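Side-chain contacts in aldose-aldose oxidoreductase (Caulobacter crescentus, PDB 5A04), which probably oxidises one aldose sugar at the expense of reducing another, using a bound NADP(H) cofactor as the hydride carrier: residues 16-21 and 78-83; 88-93 and 98-103; 139-144 and 284-289. All blocks are in the same frame, centred on the assembly; numbering follows the deposited sequence.

Interaction 1 (16-21 and 78-83). With NDP (NADPH dihydro-nicotinamide-adenine-dinucleotide phosphate), chain G.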
loop_
_atom_site.group_PDB
_atom_site.type_symbol
_atom_site.label_atom_id
_atom_site.label_comp_id
_atom_site.label_asym_id
_atom_site.label_seq_id
_atom_site.Cartn_x
_atom_site.Cartn_y
_atom_site.Cartn_z
ATOM N N TYR A 16 4.343 29.729 5.752
ATOM C CA TYR A 16 5.467 28.806 5.908
ATOM C C TYR A 16 6.111 28.414 4.588
ATOM O O TYR A 16 7.316 28.551 4.413
ATOM C CB TYR A 16 5.024 27.542 6.638
ATOM C CG TYR A 16 6.125 26.514 6.698
ATOM C CD1 TYR A 16 7.157 26.643 7.607
ATOM C CD2 TYR A 16 6.145 25.431 5.822
ATOM C CE1 TYR A 16 8.184 25.713 7.664
ATOM C CE2 TYR A 16 7.168 24.493 5.872
ATOM C CZ TYR A 16 8.178 24.642 6.798
ATOM O OH TYR A 16 9.202 23.715 6.854
ATOM N N TYR A 17 5.323 27.912 3.647
ATOM C CA TYR A 17 5.934 27.406 2.421
ATOM C C TYR A 17 6.590 28.533 1.634
ATOM O O TYR A 17 7.716 28.392 1.130
ATOM C CB TYR A 17 4.894 26.685 1.557
ATOM C CG TYR A 17 5.510 25.872 0.440
ATOM C CD1 TYR A 17 6.366 24.815 0.721
ATOM C CD2 TYR A 17 5.222 26.150 -0.891
ATOM C CE1 TYR A 17 6.914 24.044 -0.303
ATOM C CE2 TYR A 17 5.770 25.396 -1.922
ATOM C CZ TYR A 17 6.620 24.348 -1.614
ATOM O OH TYR A 17 7.164 23.610 -2.629
ATOM N N ALA A 18 5.896 29.664 1.554
ATOM C CA ALA A 18 6.430 30.825 0.840
ATOM C C ALA A 18 7.762 31.277 1.431
ATOM O O ALA A 18 8.732 31.440 0.701
ATOM C CB ALA A 18 5.442 31.987 0.870
ATOM N N THR A 19 7.807 31.467 2.750
ATOM C CA THR A 19 8.964 32.134 3.361
ATOM C C THR A 19 10.106 31.192 3.732
ATOM O O THR A 19 11.278 31.555 3.603
ATOM C CB THR A 19 8.554 32.935 4.631
ATOM O OG1 THR A 19 7.954 32.065 5.595
ATOM C CG2 THR A 19 7.563 34.034 4.269
ATOM N N ARG A 20 9.778 29.993 4.200
ATOM C CA ARG A 20 10.799 29.033 4.619
ATOM C C ARG A 20 11.340 28.208 3.466
ATOM O O ARG A 20 12.517 27.850 3.457
ATOM C CB ARG A 20 10.255 28.088 5.692
ATOM C CG ARG A 20 10.380 28.603 7.119
ATOM C CD ARG A 20 9.558 29.860 7.371
ATOM N NE ARG A 20 9.474 30.151 8.804
ATOM C CZ ARG A 20 8.863 31.213 9.318
ATOM N NH1 ARG A 20 8.279 32.095 8.517
ATOM N NH2 ARG A 20 8.836 31.395 10.634
ATOM N N ILE A 21 10.488 27.900 2.488
ATOM C CA ILE A 21 10.882 26.956 1.454
ATOM C C ILE A 21 11.127 27.624 0.096
ATOM O O ILE A 21 12.202 27.485 -0.485
ATOM C CB ILE A 21 9.834 25.842 1.302
ATOM C CG1 ILE A 21 9.487 25.246 2.669
ATOM C CG2 ILE A 21 10.348 24.774 0.354
ATOM C CD1 ILE A 21 10.698 24.599 3.387
ATOM N N TYR A 78 2.919 34.024 -7.776
ATOM C CA TYR A 78 2.929 32.687 -7.196
ATOM C C TYR A 78 1.995 32.725 -5.994
ATOM O O TYR A 78 2.286 33.362 -4.985
ATOM C CB TYR A 78 4.366 32.288 -6.819
ATOM C CG TYR A 78 4.615 30.836 -6.436
ATOM C CD1 TYR A 78 3.566 29.954 -6.182
ATOM C CD2 TYR A 78 5.921 30.354 -6.319
ATOM C CE1 TYR A 78 3.813 28.638 -5.815
ATOM C CE2 TYR A 78 6.181 29.041 -5.954
ATOM C CZ TYR A 78 5.124 28.187 -5.706
ATOM O OH TYR A 78 5.378 26.885 -5.347
ATOM N N VAL A 79 0.846 32.070 -6.137
ATOM C CA VAL A 79 -0.173 32.041 -5.099
ATOM C C VAL A 79 0.061 30.899 -4.109
ATOM O O VAL A 79 -0.009 29.723 -4.481
ATOM C CB VAL A 79 -1.570 31.895 -5.728
ATOM C CG1 VAL A 79 -2.635 31.807 -4.633
ATOM C CG2 VAL A 79 -1.843 33.068 -6.682
ATOM N N ILE A 80 0.341 31.260 -2.853
ATOM C CA ILE A 80 0.721 30.297 -1.822
ATOM C C ILE A 80 -0.139 30.542 -0.574
ATOM O O ILE A 80 0.351 30.708 0.552
ATOM C CB ILE A 80 2.249 30.387 -1.499
ATOM C CG1 ILE A 80 3.053 30.530 -2.802
ATOM C CG2 ILE A 80 2.713 29.155 -0.728
ATOM C CD1 ILE A 80 4.603 30.463 -2.642
ATOM N N THR A 81 -1.448 30.523 -0.795
ATOM C CA THR A 81 -2.445 30.779 0.244
ATOM C C THR A 81 -3.189 29.499 0.618
ATOM O O THR A 81 -3.006 28.484 -0.033
ATOM C CB THR A 81 -3.468 31.794 -0.262
ATOM O OG1 THR A 81 -4.162 31.203 -1.368
ATOM C CG2 THR A 81 -2.763 33.070 -0.729
ATOM N N PRO A 82 -4.058 29.549 1.655
ATOM C CA PRO A 82 -4.980 28.417 1.842
ATOM C C PRO A 82 -5.737 28.084 0.557
ATOM O O PRO A 82 -5.928 28.952 -0.309
ATOM C CB PRO A 82 -5.922 28.915 2.940
ATOM C CG PRO A 82 -5.035 29.834 3.755
ATOM C CD PRO A 82 -4.173 30.533 2.751
ATOM N N ASN A 83 -6.155 26.829 0.446
ATOM C CA ASN A 83 -6.662 26.270 -0.798
ATOM C C ASN A 83 -7.857 27.026 -1.355
ATOM O O ASN A 83 -7.936 27.258 -2.549
ATOM C CB ASN A 83 -7.036 24.801 -0.594
ATOM C CG ASN A 83 -5.868 23.981 -0.087
ATOM O OD1 ASN A 83 -4.712 24.349 -0.296
ATOM N ND2 ASN A 83 -6.162 22.860 0.572
HETATM P PA NDP G . 0.545 28.891 5.996
HETATM O O1A NDP G . -0.666 28.916 6.862
HETATM O O2A NDP G . 1.880 28.597 6.623
HETATM O O5B NDP G . 0.684 30.303 5.164
HETATM C C5B NDP G . -0.548 30.609 4.575
HETATM C C4B NDP G . -0.474 32.109 4.255
HETATM O O4B NDP G . -1.535 32.495 3.379
HETATM C C3B NDP G . -0.639 32.928 5.556
HETATM O O3B NDP G . 0.581 33.103 6.205
HETATM C C2B NDP G . -1.068 34.284 4.983
HETATM O O2B NDP G . -0.061 34.972 4.514
HETATM C C1B NDP G . -1.897 33.821 3.710
HETATM N N9A NDP G . -3.344 33.903 3.926
HETATM C C8A NDP G . -4.253 34.677 3.211
HETATM N N7A NDP G . -5.516 34.559 3.665
HETATM C C5A NDP G . -5.420 33.661 4.732
HETATM C C6A NDP G . -6.385 33.128 5.608
HETATM N N6A NDP G . -7.708 33.490 5.485
HETATM N N1A NDP G . -6.044 32.246 6.596
HETATM C C2A NDP G . -4.697 31.929 6.655
HETATM N N3A NDP G . -3.677 32.345 5.896
HETATM C C4A NDP G . -4.068 33.236 4.919
HETATM O O3 NDP G . 0.131 27.700 4.917
HETATM P PN NDP G . 1.353 27.006 4.096
HETATM O O1N NDP G . 2.286 27.979 3.499
HETATM O O2N NDP G . 1.766 25.670 4.673
HETATM O O5D NDP G . 0.427 26.416 2.723
HETATM C C5D NDP G . -0.050 27.442 1.896
HETATM C C4D NDP G . -0.320 26.811 0.501
HETATM O O4D NDP G . 0.905 26.156 0.048
HETATM C C3D NDP G . -1.407 25.675 0.576
HETATM O O3D NDP G . -2.174 25.657 -0.642
HETATM C C2D NDP G . -0.581 24.400 0.661
HETATM O O2D NDP G . -1.234 23.295 0.060
HETATM C C1D NDP G . 0.649 24.798 -0.229
HETATM N N1N NDP G . 1.842 24.062 0.195
HETATM C C2N NDP G . 2.586 23.354 -0.735
HETATM C C3N NDP G . 3.711 22.695 -0.327
HETATM C C7N NDP G . 4.497 21.943 -1.304
HETATM O O7N NDP G . 5.429 21.192 -0.964
HETATM N N7N NDP G . 4.200 22.078 -2.657
HETATM C C4N NDP G . 4.176 22.704 1.088
HETATM C C5N NDP G . 3.296 23.447 2.002
HETATM C C6N NDP G . 2.213 24.083 1.559
HETATM P P2B NDP G . -0.045 36.672 4.799
HETATM O O1X NDP G . -1.405 37.053 4.261
HETATM O O2X NDP G . 0.111 36.666 6.289
HETATM O O3X NDP G . 1.162 37.125 3.980
#
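Tyr78 OH is hydrogen-bonded to both Glu103 OE2 and Gln296 NE2, and this fixed hydroxyl reaches the rim of the Tyr17 ring, with Tyr17 CE2 3.8 Å from Tyr78 OH. A second contact at that rim is Ile80 CG2, which lies in the ring plane 3.9 Å from Tyr17 CD2. The other branch of the isoleucine ends between two residues: Ile80 CD1 sits 3.6 Å above the Tyr78 ring, over its centre, and meets Ala18 CB. Propped at its edge, the Tyr17 ring turns one face to the nicotinamide, with NDP C3N over the ring centre and NDP C4N 3.1 Å from Tyr17 CD1, a tight approach. CG anti to the backbone N (chi1 -167°) directs the ring there. The helix start grips the diphosphate: Tyr16 N donates to NDP O2A at 2.8 Å and Tyr17 N to NDP O1N at 3.0 Å, as in Rossmann folds, and Gly13, Gly15 and Ala18 fit the GxGxxA pattern. Helix 16-22 thus packs on the end of strand 76-79 beside strand 7-12, where Ala18 touches Ile11, while Phe293 of helix 292-306 also touches Tyr17.

Interaction 2 (88-93 and 98-103). With NDP (NADPH dihydro-nicotinamide-adenine-dinucleotide phosphate), chain G.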
loop_
_atom_site.group_PDB
_atom_site.type_symbol
_atom_site.label_atom_id
_atom_site.label_comp_id
_atom_site.label_asym_id
_atom_site.label_seq_id
_atom_site.Cartn_x
_atom_site.Cartn_y
_atom_site.Cartn_z
ATOM N N PRO A 88 -9.620 32.870 -6.287
ATOM C CA PRO A 88 -9.754 34.318 -6.492
ATOM C C PRO A 88 -8.419 35.033 -6.720
ATOM O O PRO A 88 -8.372 35.951 -7.525
ATOM C CB PRO A 88 -10.427 34.807 -5.199
ATOM C CG PRO A 88 -10.244 33.698 -4.203
ATOM C CD PRO A 88 -10.219 32.441 -5.013
ATOM N N PHE A 89 -7.341 34.610 -6.073
ATOM C CA PHE A 89 -6.082 35.303 -6.324
ATOM C C PHE A 89 -5.504 34.967 -7.696
ATOM O O PHE A 89 -4.866 35.809 -8.320
ATOM C CB PHE A 89 -5.059 34.993 -5.222
ATOM C CG PHE A 89 -5.300 35.755 -3.954
ATOM C CD1 PHE A 89 -5.182 37.139 -3.933
ATOM C CD2 PHE A 89 -5.643 35.094 -2.791
ATOM C CE1 PHE A 89 -5.393 37.858 -2.765
ATOM C CE2 PHE A 89 -5.869 35.808 -1.609
ATOM C CZ PHE A 89 -5.733 37.191 -1.599
ATOM N N THR A 90 -5.739 33.750 -8.183
ATOM C CA THR A 90 -5.316 33.391 -9.531
ATOM C C THR A 90 -6.054 34.242 -10.562
ATOM O O THR A 90 -5.440 34.774 -11.483
ATOM C CB THR A 90 -5.548 31.891 -9.805
ATOM O OG1 THR A 90 -4.627 31.138 -8.991
ATOM C CG2 THR A 90 -5.312 31.558 -11.257
ATOM N N GLU A 91 -7.366 34.384 -10.393
ATOM C CA GLU A 91 -8.155 35.189 -11.326
ATOM C C GLU A 91 -7.720 36.654 -11.322
ATOM O O GLU A 91 -7.581 37.270 -12.380
ATOM C CB GLU A 91 -9.645 35.074 -10.983
ATOM C CG GLU A 91 -10.195 33.689 -11.260
ATOM C CD GLU A 91 -11.595 33.474 -10.681
ATOM O OE1 GLU A 91 -11.978 34.147 -9.694
ATOM O OE2 GLU A 91 -12.301 32.600 -11.193
ATOM N N ARG A 92 -7.497 37.201 -10.134
ATOM C CA ARG A 92 -7.041 38.583 -10.012
ATOM C C ARG A 92 -5.653 38.772 -10.629
ATOM O O ARG A 92 -5.400 39.771 -11.302
ATOM C CB ARG A 92 -7.048 39.009 -8.543
ATOM C CG ARG A 92 -8.462 39.220 -7.990
ATOM C CD ARG A 92 -8.435 39.423 -6.495
ATOM N NE ARG A 92 -7.853 40.712 -6.122
ATOM C CZ ARG A 92 -7.561 41.063 -4.871
ATOM N NH1 ARG A 92 -7.759 40.205 -3.874
ATOM N NH2 ARG A 92 -7.051 42.268 -4.614
ATOM N N ALA A 93 -4.768 37.807 -10.416
ATOM C CA ALA A 93 -3.446 37.856 -11.046
ATOM C C ALA A 93 -3.565 37.858 -12.572
ATOM O O ALA A 93 -2.911 38.645 -13.258
ATOM C CB ALA A 93 -2.588 36.672 -10.572
ATOM N N LYS A 98 -0.792 38.956 -15.391
ATOM C CA LYS A 98 0.346 38.143 -14.936
ATOM C C LYS A 98 0.149 36.648 -15.197
ATOM O O LYS A 98 -0.972 36.128 -15.122
ATOM C CB LYS A 98 0.602 38.359 -13.441
ATOM C CG LYS A 98 0.654 39.836 -12.997
ATOM C CD LYS A 98 1.663 40.643 -13.811
ATOM C CE LYS A 98 1.816 42.039 -13.231
ATOM N NZ LYS A 98 2.703 42.892 -14.086
ATOM N N HIS A 99 1.251 35.965 -15.506
ATOM C CA HIS A 99 1.279 34.511 -15.513
ATOM C C HIS A 99 1.144 34.045 -14.077
ATOM O O HIS A 99 1.419 34.804 -13.160
ATOM C CB HIS A 99 2.577 33.998 -16.125
ATOM C CG HIS A 99 2.826 34.511 -17.511
ATOM N ND1 HIS A 99 2.312 33.896 -18.631
ATOM C CD2 HIS A 99 3.546 35.568 -17.955
ATOM C CE1 HIS A 99 2.710 34.549 -19.710
ATOM N NE2 HIS A 99 3.459 35.569 -19.328
ATOM N N VAL A 100 0.720 32.801 -13.867
ATOM C CA VAL A 100 0.436 32.351 -12.506
ATOM C C VAL A 100 1.058 30.992 -12.207
ATOM O O VAL A 100 0.903 30.059 -12.979
ATOM C CB VAL A 100 -1.082 32.250 -12.259
ATOM C CG1 VAL A 100 -1.357 31.666 -10.867
ATOM C CG2 VAL A 100 -1.722 33.621 -12.392
ATOM N N MET A 101 1.777 30.922 -11.093
ATOM C CA MET A 101 2.124 29.669 -10.441
ATOM C C MET A 101 1.172 29.530 -9.261
ATOM O O MET A 101 1.072 30.429 -8.431
ATOM C CB MET A 101 3.586 29.670 -9.967
ATOM C CG MET A 101 4.016 28.379 -9.307
ATOM S SD MET A 101 4.607 27.165 -10.497
ATOM C CE MET A 101 6.226 27.857 -10.872
ATOM N N CYS A 102 0.451 28.420 -9.195
ATOM C CA CYS A 102 -0.502 28.214 -8.106
ATOM C C CYS A 102 -0.154 26.939 -7.340
ATOM O O CYS A 102 0.091 25.900 -7.944
ATOM C CB CYS A 102 -1.930 28.122 -8.654
ATOM S SG CYS A 102 -3.165 28.029 -7.335
ATOM N N GLU A 103 -0.133 27.010 -6.016
ATOM C CA GLU A 103 0.176 25.818 -5.237
ATOM C C GLU A 103 -0.916 24.757 -5.361
ATOM O O GLU A 103 -2.044 25.056 -5.723
ATOM C CB GLU A 103 0.395 26.174 -3.759
ATOM C CG GLU A 103 1.880 26.238 -3.404
ATOM C CD GLU A 103 2.621 25.030 -3.923
ATOM O OE1 GLU A 103 2.157 23.898 -3.659
ATOM O OE2 GLU A 103 3.641 25.203 -4.626
HETATM P PA NDP G . 0.545 28.891 5.996
HETATM O O1A NDP G . -0.666 28.916 6.862
HETATM O O2A NDP G . 1.880 28.597 6.623
HETATM O O5B NDP G . 0.684 30.303 5.164
HETATM C C5B NDP G . -0.548 30.609 4.575
HETATM C C4B NDP G . -0.474 32.109 4.255
HETATM O O4B NDP G . -1.535 32.495 3.379
HETATM C C3B NDP G . -0.639 32.928 5.556
HETATM O O3B NDP G . 0.581 33.103 6.205
HETATM C C2B NDP G . -1.068 34.284 4.983
HETATM O O2B NDP G . -0.061 34.972 4.514
HETATM C C1B NDP G . -1.897 33.821 3.710
HETATM N N9A NDP G . -3.344 33.903 3.926
HETATM C C8A NDP G . -4.253 34.677 3.211
HETATM N N7A NDP G . -5.516 34.559 3.665
HETATM C C5A NDP G . -5.420 33.661 4.732
HETATM C C6A NDP G . -6.385 33.128 5.608
HETATM N N6A NDP G . -7.708 33.490 5.485
HETATM N N1A NDP G . -6.044 32.246 6.596
HETATM C C2A NDP G . -4.697 31.929 6.655
HETATM N N3A NDP G . -3.677 32.345 5.896
HETATM C C4A NDP G . -4.068 33.236 4.919
HETATM O O3 NDP G . 0.131 27.700 4.917
HETATM P PN NDP G . 1.353 27.006 4.096
HETATM O O1N NDP G . 2.286 27.979 3.499
HETATM O O2N NDP G . 1.766 25.670 4.673
HETATM O O5D NDP G . 0.427 26.416 2.723
HETATM C C5D NDP G . -0.050 27.442 1.896
HETATM C C4D NDP G . -0.320 26.811 0.501
HETATM O O4D NDP G . 0.905 26.156 0.048
HETATM C C3D NDP G . -1.407 25.675 0.576
HETATM O O3D NDP G . -2.174 25.657 -0.642
HETATM C C2D NDP G . -0.581 24.400 0.661
HETATM O O2D NDP G . -1.234 23.295 0.060
HETATM C C1D NDP G . 0.649 24.798 -0.229
HETATM N N1N NDP G . 1.842 24.062 0.195
HETATM C C2N NDP G . 2.586 23.354 -0.735
HETATM C C3N NDP G . 3.711 22.695 -0.327
HETATM C C7N NDP G . 4.497 21.943 -1.304
HETATM O O7N NDP G . 5.429 21.192 -0.964
HETATM N N7N NDP G . 4.200 22.078 -2.657
HETATM C C4N NDP G . 4.176 22.704 1.088
HETATM C C5N NDP G . 3.296 23.447 2.002
HETATM C C6N NDP G . 2.213 24.083 1.559
HETATM P P2B NDP G . -0.045 36.672 4.799
HETATM O O1X NDP G . -1.405 37.053 4.261
HETATM O O2X NDP G . 0.111 36.666 6.289
HETATM O O3X NDP G . 1.162 37.125 3.980
#
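Ala93 and Lys98 are joined by the one hydrogen bond between these segments: Lys98 N donates to Ala93 O at 3.0 Å with an N-H...O angle of 158°. It ties the last part of helix 86-95 to the residue just before strand 99-102. The lysine side chain bends at chi2 and leads its ammonium group away, to Val74 O and Asn71 O.

The apolar contacts centre on Val100, whose two methyls are divided between two helix residues. Val100 CG2 meets Ala93 CB at 3.7 Å, while CG1, anti to the backbone N, lies 3.8 Å from Thr90 OG1. That hydroxyl is hydrogen-bonded to His86 O, and on the strand side Cys102 SG also touches Thr90 OG1 at 3.8 Å. The axes of helix segment 88-93 and strand 99-102 run nearly antiparallel, at 163° and 8.4 Å apart at their closest approach, as expected within a beta-alpha-beta crossover.

The polar contact with the cofactor lies past the cysteine. NDP N7N donates to Glu103 OE1 at 2.9 Å and nearly straight (174°), and Glu103 CG packs on the ribose 3.6 Å from NDP O4D. A leucine in place of Glu103 would probably leave the carboxamide nitrogen without its acceptor and the Tyr78 hydroxyl without its carboxylate mate.

Chemically, the contact changes along the strand: methyl packing, with one backbone bond, joins the helix to the strand, and the single carboxylate oxygen that takes the carboxamide N-H probably helps set the rotation of the carboxamide.

Interaction 3 (139-144 and 284-289)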
loop_
_atom_site.group_PDB
_atom_site.type_symbol
_atom_site.label_atom_id
_atom_site.label_comp_id
_atom_site.label_asym_id
_atom_site.label_seq_id
_atom_site.Cartn_x
_atom_site.Cartn_y
_atom_site.Cartn_z
ATOM N N ASN A 139 12.369 11.193 -8.436
ATOM C CA ASN A 139 11.088 11.030 -9.132
ATOM C C ASN A 139 11.279 10.966 -10.642
ATOM O O ASN A 139 10.694 10.123 -11.324
ATOM C CB ASN A 139 10.128 12.167 -8.755
ATOM C CG ASN A 139 9.504 11.961 -7.398
ATOM O OD1 ASN A 139 8.408 11.407 -7.292
ATOM N ND2 ASN A 139 10.203 12.377 -6.344
ATOM N N ILE A 140 12.112 11.853 -11.171
ATOM C CA ILE A 140 12.413 11.848 -12.594
ATOM C C ILE A 140 13.017 10.502 -13.016
ATOM O O ILE A 140 12.625 9.934 -14.034
ATOM C CB ILE A 140 13.353 13.008 -12.947
ATOM C CG1 ILE A 140 12.590 14.332 -12.811
ATOM C CG2 ILE A 140 13.889 12.863 -14.359
ATOM C CD1 ILE A 140 13.466 15.553 -12.927
ATOM N N GLU A 141 13.928 9.978 -12.199
ATOM C CA GLU A 141 14.541 8.672 -12.458
ATOM C C GLU A 141 13.507 7.530 -12.481
ATOM O O GLU A 141 13.552 6.672 -13.362
ATOM C CB GLU A 141 15.619 8.381 -11.412
ATOM C CG GLU A 141 16.454 7.132 -11.709
ATOM C CD GLU A 141 17.635 7.389 -12.646
ATOM O OE1 GLU A 141 17.948 8.559 -12.950
ATOM O OE2 GLU A 141 18.260 6.399 -13.085
ATOM N N ALA A 142 12.579 7.535 -11.526
ATOM C CA ALA A 142 11.516 6.518 -11.483
ATOM C C ALA A 142 10.638 6.576 -12.730
ATOM O O ALA A 142 10.352 5.555 -13.359
ATOM C CB ALA A 142 10.649 6.696 -10.229
ATOM N N ILE A 143 10.188 7.775 -13.071
ATOM C CA ILE A 143 9.373 7.954 -14.263
ATOM C C ILE A 143 10.108 7.423 -15.492
ATOM O O ILE A 143 9.525 6.690 -16.295
ATOM C CB ILE A 143 8.994 9.440 -14.482
ATOM C CG1 ILE A 143 8.062 9.931 -13.365
ATOM C CG2 ILE A 143 8.322 9.631 -15.835
ATOM C CD1 ILE A 143 7.893 11.461 -13.338
ATOM N N LYS A 144 11.392 7.760 -15.623
ATOM C CA LYS A 144 12.171 7.317 -16.785
ATOM C C LYS A 144 12.319 5.796 -16.843
ATOM O O LYS A 144 12.219 5.201 -17.920
ATOM C CB LYS A 144 13.562 7.960 -16.796
ATOM C CG LYS A 144 14.317 7.712 -18.108
ATOM C CD LYS A 144 13.824 8.643 -19.221
ATOM C CE LYS A 144 14.186 8.143 -20.622
ATOM N NZ LYS A 144 15.616 7.741 -20.755
ATOM N N GLU A 284 21.217 5.421 -7.282
ATOM C CA GLU A 284 21.403 6.867 -7.346
ATOM C C GLU A 284 20.851 7.436 -8.641
ATOM O O GLU A 284 21.208 6.985 -9.717
ATOM C CB GLU A 284 22.881 7.229 -7.225
ATOM C CG GLU A 284 23.321 7.498 -5.812
ATOM C CD GLU A 284 22.632 8.710 -5.218
ATOM O OE1 GLU A 284 22.660 9.799 -5.841
ATOM O OE2 GLU A 284 22.063 8.572 -4.122
ATOM N N PRO A 285 19.976 8.445 -8.544
ATOM C CA PRO A 285 19.405 9.000 -9.773
ATOM C C PRO A 285 20.421 9.839 -10.540
ATOM O O PRO A 285 21.372 10.333 -9.940
ATOM C CB PRO A 285 18.260 9.879 -9.258
ATOM C CG PRO A 285 18.745 10.330 -7.899
ATOM C CD PRO A 285 19.486 9.129 -7.334
ATOM N N ALA A 286 20.214 10.004 -11.839
ATOM C CA ALA A 286 21.020 10.943 -12.605
ATOM C C ALA A 286 20.906 12.322 -11.961
ATOM O O ALA A 286 19.807 12.749 -11.598
ATOM C CB ALA A 286 20.571 10.982 -14.045
ATOM N N PRO A 287 22.041 13.007 -11.795
ATOM C CA PRO A 287 22.071 14.356 -11.205
ATOM C C PRO A 287 21.198 15.351 -11.955
ATOM O O PRO A 287 21.167 15.320 -13.181
ATOM C CB PRO A 287 23.546 14.750 -11.313
ATOM C CG PRO A 287 24.280 13.447 -11.354
ATOM C CD PRO A 287 23.395 12.506 -12.104
ATOM N N GLN A 288 20.497 16.222 -11.227
ATOM C CA GLN A 288 19.745 17.311 -11.854
ATOM C C GLN A 288 20.532 18.612 -11.721
ATOM O O GLN A 288 21.345 18.747 -10.806
ATOM C CB GLN A 288 18.352 17.466 -11.226
ATOM C CG GLN A 288 17.387 16.313 -11.534
ATOM C CD GLN A 288 17.026 16.208 -13.013
ATOM O OE1 GLN A 288 16.659 17.200 -13.655
ATOM N NE2 GLN A 288 17.104 14.997 -13.553
ATOM N N PRO A 289 20.291 19.576 -12.630
ATOM C CA PRO A 289 21.058 20.830 -12.593
ATOM C C PRO A 289 20.815 21.662 -11.335
ATOM O O PRO A 289 21.695 22.414 -10.919
ATOM C CB PRO A 289 20.584 21.587 -13.850
ATOM C CG PRO A 289 19.418 20.857 -14.370
ATOM C CD PRO A 289 19.481 19.447 -13.852
#
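Glu141 OE1 accepts a hydrogen bond from Ala286 N, 2.9 Å long and close to straight at 171°. The N-H meets the oxygen from above the carboxylate plane, 53° out of it. Pro285 supports the stem of the same side chain: Glu141 CB and Pro285 CB are 3.7 Å apart, and the two side chains cross at about a right angle. Farther along, Glu141 OE1 lies 3.5 Å from Pro285 CA, so the acid follows the loop backbone from the proline to the alanine amide. Its shape accounts for this: CG stands anti to the backbone N (chi1 -172°), and a bend at chi2 swings the carboxylate over the loop.

One residue earlier on the helix, Ile140 extends its CD1 methyl to the Gln288 side chain, the two approaching from opposite directions. Ile140 CD1 is 3.6 Å from Gln288 CD and 3.7 Å from both Gln288 OE1 and Gln288 NE2, which places the methyl against the middle of the amide group and not at one corner. This is plain van der Waals contact; neither amide end bonds to the isoleucine.

Beyond this first shell, the other carboxylate oxygen, Glu141 OE2, forms a salt bridge with Arg283 NH2, from the residue just before segment 284-289. The two oxygens therefore serve separate partners, which likely fixes the turn of the carboxylate.

The loop that leaves strand 280-282 thus runs over helix 137-147 on its way to helix 292-306, with Pro285 also touching Ala137 and His138. Met272 of strand 272-275 touches Glu141, and helix 182-198 packs against Ala142 and Ile143.

Interactions 1 and 2 adjoin, with centres 13 Å apart: they share the parallel sheet and the cofactor. Their strands pair through Val79 N and Met101 O, 2.8 Å apart in a probable hydrogen bond, and Tyr17 CE2 packs 3.4 Å from Glu103 OE2. Both meet the nicotinamide end of NADPH, one at its ring and the other at its carboxamide, and interaction 1 also holds the diphosphate; the Tyr17 side chain lies about 6 Å from the bound glucose. Interaction 3 stands apart, its centre about 26 Å from that of interaction 1 and 30 Å from that of interaction 2; its nearest atoms are about 12 Å from interaction 1. It is a surface contact, touching neither neighbour.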